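Local coordinates for protein beta-galactosidase (Bacillus circulans, PDB 4MAD) that probably hydrolyses terminal non-reducing beta-D-galactose residues from beta-D-galactosides, as a family 35 glycoside hydrolase with a TIM-barrel catalytic domain, at residues W48-L53 with A349-R354; I310-Y315 with L319-D324; P136-V141 with L182-D187; I102-P107 with I168-G173; T376-E381 with E387-A392. All blocks are in the same frame, centred on the assembly; numbering follows the deposited sequence.

Contact 1 of 5, residues W48-L53 with A349-R354; sequences WEDRLL and APIPKR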
# COMPACT_ATOMS: atom_id res chain seq x y z
N TRP A 48 6.72 -5.82 15.34
CA TRP A 48 7.88 -5.24 14.72
C TRP A 48 9.17 -5.89 15.24
O TRP A 48 10.05 -6.21 14.50
CB TRP A 48 7.92 -3.72 14.93
CG TRP A 48 6.95 -2.93 14.17
CD1 TRP A 48 6.27 -3.29 13.05
CD2 TRP A 48 6.55 -1.59 14.44
NE1 TRP A 48 5.50 -2.29 12.61
CE2 TRP A 48 5.64 -1.22 13.45
CE3 TRP A 48 6.90 -0.65 15.41
CZ2 TRP A 48 5.06 0.03 13.41
CZ3 TRP A 48 6.32 0.56 15.37
CH2 TRP A 48 5.41 0.90 14.39
N GLU A 49 9.26 -6.11 16.53
CA GLU A 49 10.48 -6.71 17.04
C GLU A 49 10.69 -8.10 16.49
O GLU A 49 11.77 -8.48 16.17
CB GLU A 49 10.46 -6.75 18.56
CG GLU A 49 11.75 -7.33 19.14
CD GLU A 49 12.00 -6.94 20.57
OE1 GLU A 49 11.13 -6.51 21.27
OE2 GLU A 49 13.10 -7.09 21.02
N ASP A 50 9.63 -8.85 16.37
CA ASP A 50 9.76 -10.21 15.91
C ASP A 50 10.36 -10.21 14.51
O ASP A 50 11.28 -10.92 14.25
CB ASP A 50 8.40 -10.87 15.83
CG ASP A 50 8.46 -12.27 15.27
OD1 ASP A 50 8.89 -13.16 15.98
OD2 ASP A 50 8.12 -12.49 14.11
N ARG A 51 9.81 -9.38 13.63
CA ARG A 51 10.31 -9.39 12.28
C ARG A 51 11.73 -8.90 12.18
O ARG A 51 12.49 -9.44 11.48
CB ARG A 51 9.40 -8.62 11.35
CG ARG A 51 7.94 -8.85 11.61
CD ARG A 51 7.42 -10.15 11.06
NE ARG A 51 5.97 -10.18 10.95
CZ ARG A 51 5.17 -10.75 11.83
NH1 ARG A 51 5.65 -11.36 12.87
NH2 ARG A 51 3.87 -10.72 11.68
N LEU A 52 12.03 -7.84 12.92
CA LEU A 52 13.37 -7.30 12.91
C LEU A 52 14.40 -8.30 13.43
O LEU A 52 15.42 -8.41 12.89
CB LEU A 52 13.45 -5.99 13.68
CG LEU A 52 12.65 -4.90 13.02
CD1 LEU A 52 12.34 -3.77 13.88
CD2 LEU A 52 13.34 -4.47 11.78
N LEU A 53 14.06 -9.05 14.46
CA LEU A 53 14.93 -10.05 15.00
C LEU A 53 15.23 -11.09 13.96
O LEU A 53 16.33 -11.58 13.87
CB LEU A 53 14.25 -10.70 16.20
CG LEU A 53 14.28 -9.92 17.49
CD1 LEU A 53 13.45 -10.51 18.48
CD2 LEU A 53 15.63 -9.77 17.99
N ALA A 349 10.95 -17.80 19.09
CA ALA A 349 9.99 -18.89 19.02
C ALA A 349 8.94 -18.54 18.00
O ALA A 349 8.46 -17.45 18.00
CB ALA A 349 9.30 -19.03 20.33
N PRO A 350 8.52 -19.49 17.19
CA PRO A 350 7.54 -19.15 16.17
C PRO A 350 6.21 -18.68 16.76
O PRO A 350 5.84 -19.08 17.81
CB PRO A 350 7.33 -20.46 15.45
CG PRO A 350 8.54 -21.17 15.61
CD PRO A 350 9.07 -20.81 16.96
N ILE A 351 5.52 -17.79 16.07
CA ILE A 351 4.26 -17.26 16.54
C ILE A 351 3.15 -18.21 16.15
O ILE A 351 2.97 -18.51 15.03
CB ILE A 351 4.01 -15.87 15.99
CG1 ILE A 351 5.04 -14.92 16.56
CG2 ILE A 351 2.69 -15.41 16.36
CD1 ILE A 351 5.12 -13.62 15.88
N PRO A 352 2.41 -18.69 17.13
CA PRO A 352 1.43 -19.71 16.84
C PRO A 352 0.33 -19.23 15.89
O PRO A 352 -0.05 -18.13 15.94
CB PRO A 352 0.84 -19.99 18.20
CG PRO A 352 1.86 -19.67 19.13
CD PRO A 352 2.60 -18.52 18.57
N LYS A 353 -0.09 -20.14 15.03
CA LYS A 353 -1.26 -19.98 14.18
C LYS A 353 -2.35 -20.99 14.59
O LYS A 353 -2.04 -22.08 14.85
CB LYS A 353 -0.88 -20.19 12.74
CG LYS A 353 -0.24 -18.96 12.13
CD LYS A 353 1.12 -19.16 11.69
CE LYS A 353 1.94 -17.83 11.50
NZ LYS A 353 2.22 -16.98 12.76
N ARG A 354 -3.60 -20.57 14.63
CA ARG A 354 -4.72 -21.43 15.03
C ARG A 354 -5.86 -21.35 14.05
O ARG A 354 -6.01 -20.36 13.39
CB ARG A 354 -5.21 -21.04 16.40
CG ARG A 354 -4.19 -21.23 17.47
CD ARG A 354 -3.88 -22.68 17.64
NE ARG A 354 -2.98 -22.94 18.74
CZ ARG A 354 -1.70 -23.20 18.59
NH1 ARG A 354 -1.21 -23.24 17.40
NH2 ARG A 354 -0.94 -23.40 19.63
O HOH W 1 8.70 -15.85 15.74
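The delta methyl of I351 meets the carboxylate of D50, the two side chains coming from opposite directions, with I351 CD1 3.7 Å from D50 CG. The same methyl lies at the edge of the R51 guanidinium, close to its plane and 3.8 Å from R51 NH1, so it lies against an ion pair formed by neighbouring residues of the helix. In that pair R51 NH1 donates to D50 OD2 over 3.0 Å, reaching the anti side of the oxygen and 34° out of the carboxylate plane; K54, one turn along, forms a second salt bridge to OD2. A bend at chi2 (-79°) brings the arginine back toward D50. Helix 48-58 follows the first strand of the TIM barrel, while 349-354 belongs to the loop leading from helix 327-339 to strand 357-366 of a beta-sheet domain. One water links the helix to the loop, donating to D50 OD1 (2.7 Å) and to A349 O (2.8 Å). K353 NZ turns back onto I351 O and also forms a salt bridge with D527.

Contact 2 of 5, residues I310-Y315 with L319-D324; sequences ITSYDY and LTESGD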
# COMPACT_ATOMS: atom_id res chain seq x y z
N ILE A 310 -3.26 -6.42 -4.60
CA ILE A 310 -4.03 -7.16 -3.65
C ILE A 310 -3.73 -6.76 -2.20
O ILE A 310 -2.86 -6.03 -1.94
CB ILE A 310 -3.82 -8.70 -3.76
CG1 ILE A 310 -2.40 -9.10 -3.45
CG2 ILE A 310 -4.20 -9.20 -5.17
CD1 ILE A 310 -2.24 -10.60 -3.41
N THR A 311 -4.50 -7.29 -1.28
CA THR A 311 -4.29 -7.01 0.12
C THR A 311 -2.95 -7.53 0.71
O THR A 311 -2.25 -6.81 1.32
CB THR A 311 -5.43 -7.63 0.97
OG1 THR A 311 -6.64 -7.10 0.55
CG2 THR A 311 -5.18 -7.33 2.45
N SER A 312 -2.66 -8.79 0.49
CA SER A 312 -1.43 -9.37 0.93
C SER A 312 -0.25 -8.70 0.25
O SER A 312 -0.27 -8.49 -0.91
CB SER A 312 -1.33 -10.87 0.59
OG SER A 312 -0.07 -11.41 0.84
N TYR A 313 0.78 -8.42 1.02
CA TYR A 313 2.07 -8.00 0.51
C TYR A 313 3.17 -8.99 0.85
O TYR A 313 4.25 -8.60 1.07
CB TYR A 313 2.43 -6.61 0.93
CG TYR A 313 3.32 -5.83 0.01
CD1 TYR A 313 3.01 -5.61 -1.32
CD2 TYR A 313 4.45 -5.25 0.48
CE1 TYR A 313 3.83 -4.88 -2.12
CE2 TYR A 313 5.25 -4.52 -0.32
CZ TYR A 313 4.95 -4.33 -1.62
OH TYR A 313 5.78 -3.54 -2.36
N ASP A 314 2.85 -10.26 0.82
CA ASP A 314 3.75 -11.31 1.21
C ASP A 314 4.97 -11.17 0.35
O ASP A 314 5.99 -11.18 0.86
CB ASP A 314 3.07 -12.65 0.94
CG ASP A 314 3.96 -13.88 1.20
OD1 ASP A 314 3.72 -14.55 2.18
OD2 ASP A 314 4.80 -14.19 0.37
N TYR A 315 4.82 -11.04 -0.95
CA TYR A 315 5.86 -10.65 -1.91
C TYR A 315 6.81 -11.82 -2.21
O TYR A 315 7.82 -11.65 -2.77
CB TYR A 315 6.69 -9.48 -1.37
CG TYR A 315 7.22 -8.56 -2.43
CD1 TYR A 315 6.56 -7.42 -2.77
CD2 TYR A 315 8.36 -8.84 -3.09
CE1 TYR A 315 7.02 -6.60 -3.73
CE2 TYR A 315 8.84 -8.03 -4.04
CZ TYR A 315 8.17 -6.92 -4.36
OH TYR A 315 8.68 -6.13 -5.32
N LEU A 319 10.50 -13.47 4.78
CA LEU A 319 9.46 -13.84 5.73
C LEU A 319 8.13 -13.82 5.04
O LEU A 319 7.94 -13.06 4.18
CB LEU A 319 9.37 -12.86 6.87
CG LEU A 319 10.68 -12.57 7.57
CD1 LEU A 319 10.42 -11.77 8.76
CD2 LEU A 319 11.36 -13.80 7.91
N THR A 320 7.22 -14.68 5.43
CA THR A 320 5.90 -14.75 4.81
C THR A 320 5.09 -13.57 5.31
O THR A 320 5.51 -12.89 6.18
CB THR A 320 5.13 -15.99 5.18
OG1 THR A 320 4.83 -15.93 6.54
CG2 THR A 320 5.89 -17.24 4.87
N GLU A 321 3.89 -13.39 4.80
CA GLU A 321 3.07 -12.23 5.20
C GLU A 321 2.88 -12.21 6.70
O GLU A 321 2.95 -11.21 7.29
CB GLU A 321 1.69 -12.23 4.56
CG GLU A 321 0.72 -11.19 5.13
CD GLU A 321 -0.62 -11.11 4.35
OE1 GLU A 321 -0.79 -11.99 3.52
OE2 GLU A 321 -1.42 -10.20 4.58
N SER A 322 2.70 -13.39 7.28
CA SER A 322 2.55 -13.50 8.72
C SER A 322 3.83 -13.61 9.51
O SER A 322 3.78 -13.74 10.70
CB SER A 322 1.67 -14.65 9.10
OG SER A 322 2.21 -15.82 8.64
N GLY A 323 4.96 -13.52 8.84
CA GLY A 323 6.22 -13.46 9.49
C GLY A 323 7.02 -14.75 9.59
O GLY A 323 7.98 -14.75 10.25
N ASP A 324 6.60 -15.81 8.94
CA ASP A 324 7.31 -17.06 9.00
C ASP A 324 8.58 -17.06 8.18
O ASP A 324 8.62 -16.53 7.13
CB ASP A 324 6.45 -18.22 8.52
CG ASP A 324 5.18 -18.38 9.32
OD1 ASP A 324 5.14 -17.93 10.44
OD2 ASP A 324 4.24 -18.96 8.81
O HOH W 2 6.24 -10.96 3.56
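An ST turn and a type I beta turn face each other here, within the long loop that follows strand 306-308 in the catalytic domain. The ST turn is closed by S312 OG, which accepts from D314 N at 3.1 Å; the beta turn runs from T320 to G323. S312 OG also donates to E321 OE1 over 2.8 Å, meeting that oxygen from above the carboxylate plane, 62° out of it. The hydroxyl therefore works both ways, as acceptor within its own turn and donor across the contact. E321 reaches it with an extended chain, CG anti to the backbone N (chi1 170°), and its other oxygen, OE2, is bonded to T291 OG1. In the reverse direction E321 N donates to D314 OD1 at 2.9 Å, an N-H...O angle of 139°, while D314 OD2 accepts from the backbone N of D316. A water spans the main chains, donating to D314 O (2.7 Å) and L319 O (2.8 Å). Both carboxylates are thus buried yet held by donors. L319 packs on R51 and K54 of helix 48-58, and E321 rests on Y560 of strand 558-561, placing the paired turns between the barrel and the beta-sheet domain.

Contact 3 of 5, residues P136-V141 with L182-D187; sequences PYLEKV and LQYLRD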
# COMPACT_ATOMS: atom_id res chain seq x y z
N PRO A 136 2.83 25.02 -5.39
CA PRO A 136 1.87 24.46 -4.46
C PRO A 136 2.34 23.09 -3.98
O PRO A 136 2.24 22.78 -2.86
CB PRO A 136 0.61 24.35 -5.31
CG PRO A 136 0.79 25.26 -6.33
CD PRO A 136 2.18 25.34 -6.66
N TYR A 137 2.86 22.30 -4.88
CA TYR A 137 3.31 20.99 -4.46
C TYR A 137 4.46 21.11 -3.44
O TYR A 137 4.41 20.56 -2.40
CB TYR A 137 3.73 20.23 -5.69
CG TYR A 137 4.50 18.98 -5.46
CD1 TYR A 137 3.92 17.90 -4.92
CD2 TYR A 137 5.81 18.90 -5.80
CE1 TYR A 137 4.63 16.75 -4.69
CE2 TYR A 137 6.52 17.77 -5.61
CZ TYR A 137 5.93 16.69 -5.07
OH TYR A 137 6.62 15.55 -4.85
N LEU A 138 5.46 21.89 -3.72
CA LEU A 138 6.59 22.02 -2.79
C LEU A 138 6.22 22.56 -1.41
O LEU A 138 6.81 22.22 -0.43
CB LEU A 138 7.73 22.81 -3.42
CG LEU A 138 8.32 22.16 -4.67
CD1 LEU A 138 9.41 22.95 -5.33
CD2 LEU A 138 8.83 20.85 -4.30
N GLU A 139 5.24 23.44 -1.39
CA GLU A 139 4.80 24.00 -0.15
C GLU A 139 4.26 22.90 0.76
O GLU A 139 4.45 22.93 1.90
CB GLU A 139 3.68 25.00 -0.38
CG GLU A 139 4.13 26.27 -1.03
CD GLU A 139 3.08 27.38 -1.02
OE1 GLU A 139 1.97 27.16 -0.54
OE2 GLU A 139 3.40 28.49 -1.51
N LYS A 140 3.52 21.98 0.19
CA LYS A 140 3.00 20.86 0.94
C LYS A 140 4.12 19.93 1.44
O LYS A 140 4.13 19.52 2.54
CB LYS A 140 1.97 20.08 0.11
CG LYS A 140 0.80 20.89 -0.40
CD LYS A 140 0.20 21.78 0.61
CE LYS A 140 -1.08 22.41 0.07
NZ LYS A 140 -1.52 23.51 0.85
N VAL A 141 5.06 19.64 0.58
CA VAL A 141 6.16 18.77 0.93
C VAL A 141 6.97 19.40 2.09
O VAL A 141 7.43 18.73 2.94
CB VAL A 141 7.07 18.59 -0.27
CG1 VAL A 141 8.33 17.95 0.05
CG2 VAL A 141 6.36 17.88 -1.39
N LEU A 182 14.64 18.14 -8.14
CA LEU A 182 15.52 17.25 -7.42
C LEU A 182 16.51 18.01 -6.53
O LEU A 182 16.76 17.66 -5.43
CB LEU A 182 16.28 16.37 -8.38
CG LEU A 182 15.48 15.32 -9.13
CD1 LEU A 182 16.32 14.57 -10.13
CD2 LEU A 182 14.83 14.40 -8.20
N GLN A 183 17.05 19.09 -7.07
CA GLN A 183 17.96 19.93 -6.34
C GLN A 183 17.31 20.57 -5.16
O GLN A 183 17.87 20.66 -4.13
CB GLN A 183 18.67 20.92 -7.25
CG GLN A 183 19.58 20.24 -8.21
CD GLN A 183 20.46 21.14 -9.00
OE1 GLN A 183 20.64 22.25 -8.65
NE2 GLN A 183 20.98 20.65 -10.09
N TYR A 184 16.09 21.01 -5.33
CA TYR A 184 15.40 21.59 -4.23
C TYR A 184 15.15 20.55 -3.13
O TYR A 184 15.27 20.81 -1.97
CB TYR A 184 14.10 22.14 -4.71
CG TYR A 184 13.36 22.84 -3.64
CD1 TYR A 184 13.56 24.17 -3.42
CD2 TYR A 184 12.49 22.18 -2.84
CE1 TYR A 184 12.90 24.82 -2.44
CE2 TYR A 184 11.80 22.82 -1.86
CZ TYR A 184 12.02 24.15 -1.65
OH TYR A 184 11.36 24.84 -0.66
N LEU A 185 14.78 19.37 -3.56
CA LEU A 185 14.56 18.27 -2.63
C LEU A 185 15.83 17.87 -1.88
O LEU A 185 15.81 17.72 -0.71
CB LEU A 185 14.03 17.06 -3.37
CG LEU A 185 13.07 16.17 -2.66
CD1 LEU A 185 12.01 16.97 -1.99
CD2 LEU A 185 12.45 15.19 -3.60
N ARG A 186 16.93 17.79 -2.60
CA ARG A 186 18.18 17.43 -1.99
C ARG A 186 18.58 18.42 -0.91
O ARG A 186 18.98 18.10 0.15
CB ARG A 186 19.23 17.43 -3.08
CG ARG A 186 20.67 17.33 -2.67
CD ARG A 186 21.57 17.89 -3.71
NE ARG A 186 21.45 19.34 -3.91
CZ ARG A 186 21.94 20.00 -4.94
NH1 ARG A 186 22.62 19.38 -5.87
NH2 ARG A 186 21.78 21.29 -5.04
N ASP A 187 18.46 19.67 -1.28
CA ASP A 187 18.78 20.76 -0.39
C ASP A 187 17.86 20.81 0.80
O ASP A 187 18.27 21.08 1.90
CB ASP A 187 18.79 22.08 -1.11
CG ASP A 187 19.91 22.19 -2.12
OD1 ASP A 187 20.81 21.37 -2.15
OD2 ASP A 187 19.85 23.12 -2.91
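Between segments 136-141 and 182-187, on helices 135-152 and 179-192, the nearest alpha carbons are those of L138 and L185, 8.8 Å apart. L138 lays its CD1 methyl over one face of the Y184 ring in a CH-pi contact: the methyl is 4.3 Å from the ring centroid and 20° off the ring normal, displaced toward CD2, which it approaches to 4.0 Å. The two side chains run antiparallel alongside each other, Y184 swinging across toward the other helix because its CG stands anti to the backbone N (chi1 -176°). These are the helices that follow the third and fourth strands of the TIM barrel, and the contact joins them in the outer helical layer. The hydroxyl of Y184 extends as far as helix 135-152, where it is hydrogen-bonded to D142 OD2, so a polar anchor accompanies the apolar ring contact. A lighter meeting of V141 CG1 and L185 CD1, 4.3 Å apart, lies beside it. Beyond these residues V141 packs on W69 of helix 69-72, L138 on F133, and L185 on E169.

Contact 4 of 5, residues I102-P107 with I168-G173; sequences IVRPGP and IENEYG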
# COMPACT_ATOMS: atom_id res chain seq x y z
N ILE A 102 18.19 2.61 7.07
CA ILE A 102 18.11 3.48 5.92
C ILE A 102 16.65 3.91 5.84
O ILE A 102 15.81 3.11 5.98
CB ILE A 102 18.49 2.77 4.64
CG1 ILE A 102 19.98 2.42 4.64
CG2 ILE A 102 18.22 3.61 3.46
CD1 ILE A 102 20.42 1.59 3.51
N VAL A 103 16.42 5.20 5.68
CA VAL A 103 15.08 5.74 5.59
C VAL A 103 14.92 6.32 4.19
O VAL A 103 15.78 6.98 3.72
CB VAL A 103 14.87 6.84 6.58
CG1 VAL A 103 13.52 7.40 6.46
CG2 VAL A 103 15.03 6.35 7.91
N ARG A 104 13.81 6.11 3.63
CA ARG A 104 13.58 6.49 2.28
C ARG A 104 12.33 7.39 2.27
O ARG A 104 11.25 6.93 2.23
CB ARG A 104 13.39 5.26 1.39
CG ARG A 104 14.62 4.38 1.26
CD ARG A 104 14.40 3.12 0.45
NE ARG A 104 14.08 3.41 -0.94
CZ ARG A 104 13.73 2.49 -1.83
NH1 ARG A 104 13.65 1.22 -1.48
NH2 ARG A 104 13.46 2.85 -3.08
N PRO A 105 12.41 8.68 2.58
CA PRO A 105 11.30 9.55 2.92
C PRO A 105 10.46 10.08 1.73
O PRO A 105 9.52 10.77 1.95
CB PRO A 105 11.97 10.68 3.64
CG PRO A 105 13.22 10.77 3.06
CD PRO A 105 13.67 9.40 2.71
N GLY A 106 10.79 9.66 0.53
CA GLY A 106 10.03 10.06 -0.62
C GLY A 106 10.25 11.51 -0.99
O GLY A 106 11.35 11.86 -1.25
N PRO A 107 9.23 12.34 -1.09
CA PRO A 107 7.89 12.14 -0.56
C PRO A 107 6.94 11.20 -1.27
O PRO A 107 5.95 10.85 -0.70
CB PRO A 107 7.32 13.53 -0.53
CG PRO A 107 8.02 14.26 -1.49
CD PRO A 107 9.33 13.62 -1.78
N ILE A 168 16.69 10.37 -1.57
CA ILE A 168 16.08 11.59 -1.96
C ILE A 168 14.83 11.40 -2.75
O ILE A 168 13.83 11.73 -2.27
CB ILE A 168 17.05 12.59 -2.57
CG1 ILE A 168 18.01 13.06 -1.48
CG2 ILE A 168 16.29 13.73 -3.14
CD1 ILE A 168 19.20 13.65 -1.94
N GLU A 169 14.80 10.87 -3.92
CA GLU A 169 13.35 10.81 -4.29
C GLU A 169 13.19 9.30 -4.30
O GLU A 169 13.81 8.60 -3.62
CB GLU A 169 13.08 11.50 -5.61
CG GLU A 169 11.92 12.45 -5.68
CD GLU A 169 10.76 11.86 -6.42
OE1 GLU A 169 10.84 10.74 -6.89
OE2 GLU A 169 9.76 12.52 -6.50
N ASN A 170 12.25 8.87 -5.07
CA ASN A 170 12.31 7.53 -5.59
C ASN A 170 12.19 7.17 -7.04
O ASN A 170 11.22 7.48 -7.65
CB ASN A 170 11.19 6.91 -4.79
CG ASN A 170 11.17 5.40 -4.89
OD1 ASN A 170 11.90 4.76 -4.24
ND2 ASN A 170 10.35 4.87 -5.75
N GLU A 171 13.23 6.58 -7.59
CA GLU A 171 13.19 6.20 -8.97
C GLU A 171 12.67 7.37 -9.84
O GLU A 171 11.82 7.19 -10.66
CB GLU A 171 12.36 4.93 -9.15
CG GLU A 171 13.02 3.67 -8.71
CD GLU A 171 12.37 2.37 -9.22
OE1 GLU A 171 11.16 2.37 -9.42
OE2 GLU A 171 13.10 1.38 -9.39
N TYR A 172 13.20 8.56 -9.61
CA TYR A 172 12.65 9.74 -10.25
C TYR A 172 12.73 9.66 -11.77
O TYR A 172 11.87 10.11 -12.44
CB TYR A 172 13.22 11.03 -9.73
CG TYR A 172 12.54 12.24 -10.31
CD1 TYR A 172 11.22 12.54 -10.03
CD2 TYR A 172 13.19 13.06 -11.21
CE1 TYR A 172 10.61 13.61 -10.57
CE2 TYR A 172 12.55 14.12 -11.77
CZ TYR A 172 11.28 14.41 -11.44
OH TYR A 172 10.66 15.47 -11.97
N GLY A 173 13.79 9.03 -12.26
CA GLY A 173 14.05 8.94 -13.66
C GLY A 173 13.01 8.19 -14.43
O GLY A 173 12.97 8.20 -15.64
O HOH W 3 13.06 8.61 -0.45
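The R104 guanidinium and the N170 amide meet obliquely, their planes 33° apart. R104 NH2 lies 2.7 Å from N170 OD1, but the N-H...O angle of 121° makes this a weak hydrogen bond. The arginine chain turns at chi3 (64°) to bring NH2 there, and the CB of N170 is directed at segment 102-107. NH2 also forms a salt bridge with E247, the predicted nucleophile, while N170 OD1 is hydrogen-bonded to the hydroxyl of Y66. The backbones also approach, G106 and E169 having alpha carbons 5.0 Å apart: G106 precedes a cis peptide to P107, and a water accepts from G106 N (2.7 Å) and donates to E169 O over 3.3 Å. N170 N donates to OE1 of the preceding residue, E169, at 3.0 Å; that carboxylate is in turn fixed by R131 and Y181. The contact joins the C-terminal end of strand 100-104 to the loop that follows strand 163-167. The Asn-Glu pair N170-E171 after the fourth strand is the signature of clan GH-A, with E171 the predicted proton donor. Through its bonds to N170 and E247, R104 thus links the loop of the predicted proton donor to the predicted nucleophile, consistent with a place in the active site.

Contact 5 of 5, residues T376-E381 with E387-A392; sequences TPQKSE and EKYGQA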
# COMPACT_ATOMS: atom_id res chain seq x y z
N THR A 376 -22.59 11.06 6.30
CA THR A 376 -23.27 12.33 6.39
C THR A 376 -23.42 12.83 4.96
O THR A 376 -22.49 12.90 4.27
CB THR A 376 -22.47 13.29 7.22
OG1 THR A 376 -22.18 12.69 8.46
CG2 THR A 376 -23.23 14.53 7.46
N PRO A 377 -24.63 13.10 4.52
CA PRO A 377 -24.82 13.46 3.13
C PRO A 377 -24.23 14.82 2.78
O PRO A 377 -24.24 15.68 3.59
CB PRO A 377 -26.33 13.49 2.99
CG PRO A 377 -26.78 13.90 4.25
CD PRO A 377 -25.89 13.24 5.24
N GLN A 378 -23.73 14.96 1.57
CA GLN A 378 -23.28 16.24 1.08
C GLN A 378 -23.96 16.45 -0.25
O GLN A 378 -24.34 15.53 -0.88
CB GLN A 378 -21.76 16.29 0.91
CG GLN A 378 -20.92 16.35 2.21
CD GLN A 378 -19.40 16.31 1.99
OE1 GLN A 378 -18.75 15.45 2.50
NE2 GLN A 378 -18.88 17.22 1.27
N LYS A 379 -24.11 17.70 -0.65
CA LYS A 379 -24.83 18.02 -1.85
C LYS A 379 -23.96 18.79 -2.84
O LYS A 379 -23.23 19.59 -2.46
CB LYS A 379 -26.08 18.81 -1.50
CG LYS A 379 -27.11 17.97 -0.84
CD LYS A 379 -28.28 18.71 -0.40
CE LYS A 379 -29.00 19.41 -1.53
NZ LYS A 379 -30.10 18.70 -2.11
N SER A 380 -24.12 18.51 -4.12
CA SER A 380 -23.47 19.28 -5.13
C SER A 380 -24.25 19.24 -6.42
O SER A 380 -24.97 18.35 -6.64
CB SER A 380 -22.06 18.72 -5.33
OG SER A 380 -22.08 17.40 -5.76
N GLU A 381 -24.07 20.25 -7.24
CA GLU A 381 -24.79 20.36 -8.48
C GLU A 381 -24.40 19.28 -9.46
O GLU A 381 -25.21 18.70 -10.08
CB GLU A 381 -24.69 21.78 -9.07
CG GLU A 381 -23.30 22.21 -9.38
CD GLU A 381 -22.65 23.02 -8.28
OE1 GLU A 381 -23.10 22.96 -7.15
OE2 GLU A 381 -21.67 23.69 -8.56
N GLU A 387 -12.47 12.95 -3.44
CA GLU A 387 -11.54 13.81 -2.77
C GLU A 387 -12.16 15.20 -2.49
O GLU A 387 -11.81 15.87 -1.55
CB GLU A 387 -10.28 13.96 -3.59
CG GLU A 387 -9.56 12.69 -3.84
CD GLU A 387 -9.99 11.95 -5.07
OE1 GLU A 387 -10.82 12.49 -5.75
OE2 GLU A 387 -9.50 10.85 -5.34
N LYS A 388 -13.04 15.60 -3.38
CA LYS A 388 -13.71 16.90 -3.27
C LYS A 388 -14.72 16.96 -2.14
O LYS A 388 -15.19 18.01 -1.80
CB LYS A 388 -14.37 17.32 -4.58
CG LYS A 388 -13.44 17.57 -5.67
CD LYS A 388 -12.84 18.87 -5.65
CE LYS A 388 -13.83 19.97 -5.89
NZ LYS A 388 -13.24 21.33 -5.74
N TYR A 389 -15.11 15.79 -1.67
CA TYR A 389 -16.03 15.66 -0.59
C TYR A 389 -15.25 15.39 0.71
O TYR A 389 -15.83 15.13 1.67
CB TYR A 389 -17.08 14.60 -0.86
CG TYR A 389 -17.92 14.83 -2.09
CD1 TYR A 389 -18.77 15.90 -2.19
CD2 TYR A 389 -17.89 13.97 -3.13
CE1 TYR A 389 -19.52 16.10 -3.27
CE2 TYR A 389 -18.66 14.17 -4.22
CZ TYR A 389 -19.49 15.26 -4.29
OH TYR A 389 -20.27 15.52 -5.37
N GLY A 390 -13.95 15.50 0.65
CA GLY A 390 -13.10 15.21 1.77
C GLY A 390 -12.81 13.76 2.09
O GLY A 390 -12.50 13.47 3.20
N GLN A 391 -12.91 12.89 1.10
CA GLN A 391 -12.77 11.48 1.34
C GLN A 391 -11.57 10.81 0.65
O GLN A 391 -11.47 10.83 -0.53
CB GLN A 391 -14.03 10.74 0.86
CG GLN A 391 -13.99 9.26 1.17
CD GLN A 391 -15.12 8.48 0.57
OE1 GLN A 391 -16.01 9.04 -0.01
NE2 GLN A 391 -15.07 7.17 0.71
N ALA A 392 -10.69 10.23 1.44
CA ALA A 392 -9.55 9.53 0.91
C ALA A 392 -9.81 8.16 0.37
O ALA A 392 -9.52 7.87 -0.72
CB ALA A 392 -8.46 9.43 1.98
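Hydrogen bonding ties S380 to Y389: the phenol OH donates to S380 OG across 2.6 Å, with the serine oxygen at the edge of the ring and in its plane. S380 OG sits between its backbone N and carbonyl carbon (chi1 62°), which turns it toward the phenol. Each oxygen has a further partner, S380 OG donating to A382 O and Y389 OH accepting from L384 N, so the pair also grips the residues linking the two segments. A second approach is made by Q378, whose extended side chain runs alongside Y389 in the contrary sense, its amide plane almost perpendicular to the ring at 86°. Its CD lies 4.1 Å from Y389 CB and 3.8 Å from Y389 O. Together the two residues of the strand embrace the tyrosine from its beta carbon to its hydroxyl. Strand 378-380 is an outermost strand of a six-stranded antiparallel sheet, bonded through its main chain to strand 488-493. The Y389 ring packs on V490 of that strand and on I396 and Y398 of strand 395-403, so the 3-10 segment ending at Y389 lies over the sheet.

How the contacts relate
Contacts 3 and 4 adjoin, their centres 12 Å apart and their segments alternating along the chain: L185 CD2 packs 3.5 Å from E169 CG, so the outer helices back directly onto the loop carrying the predicted proton donor. L185 lies about 12 Å from E171, side chain to side chain. Contacts 1 and 2 form a second pair, 13 Å between centres, where R51 NH2 approaches S322 O at 3.2 Å; contact 2 is nested within the loop closed by contact 1. Contact 2 comes within about 9 Å of contact 4, nearest atoms. Contact 5 stands apart, 30 Å or more between centres from every other contact, with T376 in a 2-(2-methoxyethoxy)ethanol pocket.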